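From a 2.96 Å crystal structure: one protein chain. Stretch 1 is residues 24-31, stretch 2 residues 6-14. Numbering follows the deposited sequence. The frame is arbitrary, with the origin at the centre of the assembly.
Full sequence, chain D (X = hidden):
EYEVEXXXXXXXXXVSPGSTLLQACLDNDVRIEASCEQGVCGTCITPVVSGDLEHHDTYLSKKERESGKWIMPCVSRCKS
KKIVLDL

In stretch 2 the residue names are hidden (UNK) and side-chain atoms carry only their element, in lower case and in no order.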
ATOM      1  N   ALA D  24      25.283  50.071  25.931  1.00 63.83           N
ATOM      2  CA  ALA D  24      26.068  51.265  25.648  1.00 60.87           C
ATOM      3  C   ALA D  24      26.384  51.371  24.163  1.00 66.40           C
ATOM      4  O   ALA D  24      26.093  52.387  23.524  1.00 68.38           O
ATOM      5  CB  ALA D  24      27.358  51.241  26.468  1.00 63.36           C
ATOM      6  N   CYS D  25      26.963  50.314  23.590  1.00 65.98           N
ATOM      7  CA  CYS D  25      27.310  50.335  22.172  1.00 64.25           C
ATOM      8  C   CYS D  25      26.106  50.671  21.300  1.00 64.10           C
ATOM      9  O   CYS D  25      26.168  51.573  20.461  1.00 66.04           O
ATOM     10  CB  CYS D  25      27.915  48.992  21.768  1.00 60.26           C
ATOM     11  SG  CYS D  25      29.542  48.717  22.485  1.00 65.44           S
ATOM     12  N   LEU D  26      24.995  49.955  21.485  1.00 64.97           N
ATOM     13  CA  LEU D  26      23.823  50.189  20.646  1.00 65.34           C
ATOM     14  C   LEU D  26      23.263  51.584  20.837  1.00 65.63           C
ATOM     15  O   LEU D  26      22.861  52.234  19.866  1.00 65.93           O
ATOM     16  CB  LEU D  26      22.745  49.147  20.934  1.00 64.85           C
ATOM     17  CG  LEU D  26      23.262  47.723  20.770  1.00 57.59           C
ATOM     18  CD1 LEU D  26      22.131  46.745  20.714  1.00 59.43           C
ATOM     19  CD2 LEU D  26      23.966  47.693  19.471  1.00 61.32           C
ATOM     20  N   ASP D  27      23.217  52.052  22.088  1.00 69.44           N
ATOM     21  CA  ASP D  27      22.795  53.417  22.384  1.00 67.34           C
ATOM     22  C   ASP D  27      23.583  54.428  21.558  1.00 68.26           C
ATOM     23  O   ASP D  27      23.039  55.453  21.136  1.00 75.57           O
ATOM     24  CB  ASP D  27      22.964  53.685  23.882  1.00 64.41           C
ATOM     25  CG  ASP D  27      21.960  52.917  24.733  1.00 68.49           C
ATOM     26  OD1 ASP D  27      20.902  52.501  24.196  1.00 70.77           O
ATOM     27  OD2 ASP D  27      22.222  52.743  25.950  1.00 69.66           O
ATOM     28  N   ASN D  28      24.864  54.140  21.299  1.00 67.16           N
ATOM     29  CA  ASN D  28      25.742  54.978  20.490  1.00 63.87           C
ATOM     30  C   ASN D  28      25.877  54.476  19.058  1.00 62.61           C
ATOM     31  O   ASN D  28      26.904  54.720  18.412  1.00 59.93           O
ATOM     32  CB  ASN D  28      27.113  55.078  21.145  1.00 62.65           C
ATOM     33  CG  ASN D  28      27.069  55.862  22.425  1.00 67.89           C
ATOM     34  OD1 ASN D  28      26.751  55.329  23.489  1.00 68.18           O
ATOM     35  ND2 ASN D  28      27.381  57.145  22.336  1.00 78.26           N
ATOM     36  N   ASP D  29      24.863  53.763  18.563  1.00 60.75           N
ATOM     37  CA  ASP D  29      24.764  53.385  17.154  1.00 68.42           C
ATOM     38  C   ASP D  29      25.976  52.596  16.655  1.00 73.95           C
ATOM     39  O   ASP D  29      26.475  52.836  15.552  1.00 75.19           O
ATOM     40  CB  ASP D  29      24.548  54.608  16.261  1.00 73.31           C
ATOM     41  CG  ASP D  29      23.266  55.322  16.559  1.00 81.62           C
ATOM     42  OD1 ASP D  29      22.211  54.725  16.247  1.00 85.01           O
ATOM     43  OD2 ASP D  29      23.310  56.456  17.103  1.00 81.92           O
ATOM     44  N   VAL D  30      26.455  51.643  17.450  1.00 70.24           N
ATOM     45  CA  VAL D  30      27.415  50.658  16.969  1.00 71.59           C
ATOM     46  C   VAL D  30      26.631  49.418  16.580  1.00 76.34           C
ATOM     47  O   VAL D  30      25.974  48.801  17.426  1.00 70.25           O
ATOM     48  CB  VAL D  30      28.480  50.312  18.022  1.00 65.89           C
ATOM     49  CG1 VAL D  30      29.651  49.658  17.347  1.00 56.16           C
ATOM     50  CG2 VAL D  30      28.918  51.542  18.783  1.00 62.02           C
ATOM     51  N   ARG D  31      26.669  49.059  15.306  1.00 77.82           N
ATOM     52  CA  ARG D  31      26.023  47.823  14.895  1.00 80.71           C
ATOM     53  C   ARG D  31      26.778  46.649  15.504  1.00 79.10           C
ATOM     54  O   ARG D  31      27.971  46.468  15.236  1.00 73.98           O
ATOM     55  CB  ARG D  31      25.997  47.718  13.379  1.00 84.00           C
ATOM     56  CG  ARG D  31      24.768  47.004  12.818  1.00 96.79           C
ATOM     57  CD  ARG D  31      24.901  46.729  11.305  1.00 97.64           C
ATOM     58  NE  ARG D  31      25.675  47.739  10.556  1.00 97.59           N
ATOM     59  CZ  ARG D  31      25.431  49.053  10.530  1.00 93.84           C
ATOM     60  NH1 ARG D  31      24.396  49.573  11.200  1.00 88.63           N
ATOM     61  NH2 ARG D  31      26.231  49.857   9.825  1.00 87.41           N
ATOM     62  N   UNK D   6      37.162  53.506  22.802  1.00 73.44           N
ATOM     63  CA  UNK D   6      37.660  54.063  21.542  1.00 74.88           C
ATOM     64  C   UNK D   6      37.403  53.041  20.432  1.00 73.26           C
ATOM     65  O   UNK D   6      36.870  51.963  20.687  1.00 65.90           O
ATOM     66  c   UNK D   6      40.470  55.334  19.618  1.00 63.11           C
ATOM     67  c   UNK D   6      39.172  54.410  21.699  1.00 75.60           C
ATOM     68  c   UNK D   6      41.379  55.563  21.943  1.00 52.83           C
ATOM     69  c   UNK D   6      40.096  55.503  21.106  1.00 69.59           C
ATOM     70  N   UNK D   7      37.786  53.373  19.188  1.00 76.38           N
ATOM     71  CA  UNK D   7      37.668  52.450  18.052  1.00 69.71           C
ATOM     72  C   UNK D   7      38.743  52.731  16.996  1.00 74.86           C
ATOM     73  O   UNK D   7      39.491  53.710  17.074  1.00 87.83           O
ATOM     74  n   UNK D   7      32.540  52.280  17.233  1.00 86.09           N
ATOM     75  c   UNK D   7      32.971  51.518  18.449  1.00 73.91           C
ATOM     76  c   UNK D   7      35.080  52.639  18.259  1.00 60.90           C
ATOM     77  c   UNK D   7      34.453  51.325  18.426  1.00 76.14           C
ATOM     78  c   UNK D   7      36.293  52.547  17.372  1.00 67.37           C
ATOM     79  N   UNK D   8      38.806  51.860  15.976  1.00 65.85           N
ATOM     80  CA  UNK D   8      39.422  52.190  14.686  1.00 57.47           C
ATOM     81  C   UNK D   8      38.588  53.162  13.854  1.00 66.80           C
ATOM     82  O   UNK D   8      38.987  53.499  12.731  1.00 73.39           O
ATOM     83  c   UNK D   8      39.603  50.945  13.835  1.00 68.40           C
ATOM     84  c   UNK D   8      38.578  49.593  11.920  1.00 69.88           C
ATOM     85  c   UNK D   8      38.683  48.166  12.431  1.00 62.97           C
ATOM     86  c   UNK D   8      38.341  50.621  13.014  1.00 64.95           C
ATOM     87  n   UNK D   8      38.709  47.245  11.257  1.00 70.25           N
ATOM     88  N   UNK D   9      37.405  53.553  14.326  1.00 72.88           N
ATOM     89  CA  UNK D   9      36.602  54.609  13.720  1.00 61.28           C
ATOM     90  C   UNK D   9      36.632  55.870  14.570  1.00 58.39           C
ATOM     91  O   UNK D   9      36.002  56.867  14.213  1.00 56.80           O
ATOM     92  c   UNK D   9      34.384  54.157  14.834  1.00 63.63           C
ATOM     93  o   UNK D   9      34.496  54.978  12.586  1.00 67.20           O
ATOM     94  c   UNK D   9      35.155  54.132  13.524  1.00 62.25           C
ATOM     95  N   UNK D  10      37.354  55.838  15.689  1.00 61.89           N
ATOM     96  CA  UNK D  10      37.656  56.994  16.483  1.00 58.14           C
ATOM     97  C   UNK D  10      36.572  57.365  17.459  1.00 61.94           C
ATOM     98  O   UNK D  10      36.859  58.006  18.476  1.00 68.96           O
ATOM     99  N   UNK D  11      35.333  56.957  17.176  1.00 58.86           N
ATOM    100  CA  UNK D  11      34.191  57.191  18.045  1.00 58.89           C
ATOM    101  C   UNK D  11      34.493  56.796  19.485  1.00 63.57           C
ATOM    102  O   UNK D  11      35.230  55.838  19.737  1.00 72.16           O
ATOM    103  o   UNK D  11      30.752  55.516  16.303  1.00 66.08           O
ATOM    104  c   UNK D  11      30.548  56.056  17.403  1.00 71.07           C
ATOM    105  n   UNK D  11      29.362  56.034  18.014  1.00 67.85           N
ATOM    106  c   UNK D  11      31.674  56.760  18.135  1.00 65.10           C
ATOM    107  c   UNK D  11      33.000  56.416  17.517  1.00 61.57           C
ATOM    108  N   UNK D  12      33.942  57.522  20.444  1.00 64.93           N
ATOM    109  CA  UNK D  12      34.303  57.286  21.834  1.00 70.60           C
ATOM    110  C   UNK D  12      33.088  57.648  22.683  1.00 75.64           C
ATOM    111  O   UNK D  12      32.389  58.622  22.394  1.00 72.04           O
ATOM    112  c   UNK D  12      37.353  58.467  23.998  1.00 64.63           C
ATOM    113  c   UNK D  12      35.602  58.062  22.194  1.00 69.47           C
ATOM    114  c   UNK D  12      35.946  57.988  23.685  1.00 66.79           C
ATOM    115  c   UNK D  12      35.556  59.511  21.671  1.00 76.86           C
ATOM    116  N   UNK D  13      32.777  56.807  23.667  1.00 74.42           N
ATOM    117  CA  UNK D  13      31.623  57.076  24.531  1.00 70.04           C
ATOM    118  C   UNK D  13      31.809  56.335  25.849  1.00 69.23           C
ATOM    119  O   UNK D  13      32.855  55.727  26.097  1.00 78.94           O
ATOM    120  c   UNK D  13      29.382  53.136  22.982  1.00 71.93           C
ATOM    121  c   UNK D  13      29.457  54.366  23.643  1.00 81.00           C
ATOM    122  c   UNK D  13      30.227  55.413  23.120  1.00 82.38           C
ATOM    123  c   UNK D  13      30.293  56.764  23.825  1.00 69.96           C
ATOM    124  c   UNK D  13      30.909  55.194  21.924  1.00 83.15           C
ATOM    125  c   UNK D  13      30.839  53.952  21.257  1.00 80.32           C
ATOM    126  c   UNK D  13      30.099  52.936  21.783  1.00 76.44           C
ATOM    127  N   UNK D  14      30.815  56.461  26.724  1.00 70.99           N
ATOM    128  CA  UNK D  14      30.908  56.077  28.125  1.00 75.25           C
ATOM    129  C   UNK D  14      29.780  55.112  28.420  1.00 76.55           C
ATOM    130  O   UNK D  14      28.682  55.253  27.874  1.00 79.58           O
ATOM    131  o   UNK D  14      31.576  58.372  28.545  1.00 85.79           O
ATOM    132  c   UNK D  14      30.798  57.295  29.066  1.00 78.81           C
ATOM    133  c   UNK D  14      31.314  56.964  30.448  1.00 76.76           C
TER

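Position 6 has four side-chain carbons, forked at the second. The fork at the second carbon marks leucine. The side chain of Leu 6 is out of reach of stretch 1.

Position 7 carries four carbons in a row ending in a nitrogen. CA-to-CB points toward stretch 1. The last carbon and the nitrogen both come near Val 30. A straight chain ending in nitrogen is lysine. In Lys 7, NZ lies 3.9 Å from CG1 of Val 30. This is a packing contact, since the side chain of Val 30 offers the amine no polar partner.

Position 8 has the same make-up, four carbons in a row and a terminal nitrogen, but it touches nothing on stretch 1. It is a second lysine, Lys 8, and it is exposed.

Position 9 has a first carbon that carries one oxygen and one carbon. This branching is that of threonine. Thr 9 makes no contact with stretch 1.

Position 10 has no side-chain atoms, so it is glycine. Its phi of 84° is positive, a value that by itself favours this residue. The backbone turns here: N of Gly 10 makes a weak hydrogen bond to O of Lys 7, at 3.3 Å.

Position 11 has three carbons, the third carrying one oxygen and one nitrogen. The nitrogen reaches the backbone oxygen of Asn 28. An amide on a chain of this length is glutamine. Gln 11 is extended, with chi1 and chi2 both t, which carries the amide across to stretch 1. Its NE2 donates a hydrogen bond to O of Asn 28, at 2.8 Å and with an angle of 131° at the hydrogen.

Position 12 has four carbons, forked at the first, with one arm two carbons long. That is isoleucine. CA-to-CB of Ile 12 points away from stretch 1, and the side chain makes no contact there.

Position 13 has one carbon followed by a ring of six carbons, with no oxygen. It touches Ala 24, Cys 25, Asn 28 and Val 30. The plain ring identifies phenylalanine. CB of Asn 28 sits over one face of the Phe 13 ring, 3.4 Å from its centroid and 10° off the normal, a CH-pi contact. At the ring edge, CA of Cys 25 is 3.6 Å from CE2 of Phe 13. CG2 of Val 30 is 3.5 Å from CZ of Phe 13.

Position 14 has one carbon carrying one oxygen and one carbon, again threonine. CA-to-CB of Thr 14 points away. Its backbone O is 4.5 Å from CB of Ala 24.

The contact buries 305 Å² and centres on Phe 13. Its ring packs where the helix of stretch 1 ends and the chain turns toward Val 30. Asn 28, the first residue to leave helical geometry, covers the ring with its CB while its backbone oxygen accepts from Gln 11. Apolar packing is thus joined by one cross-stretch hydrogen bond.

Stretch 2 6-14: LKKTGQIFT
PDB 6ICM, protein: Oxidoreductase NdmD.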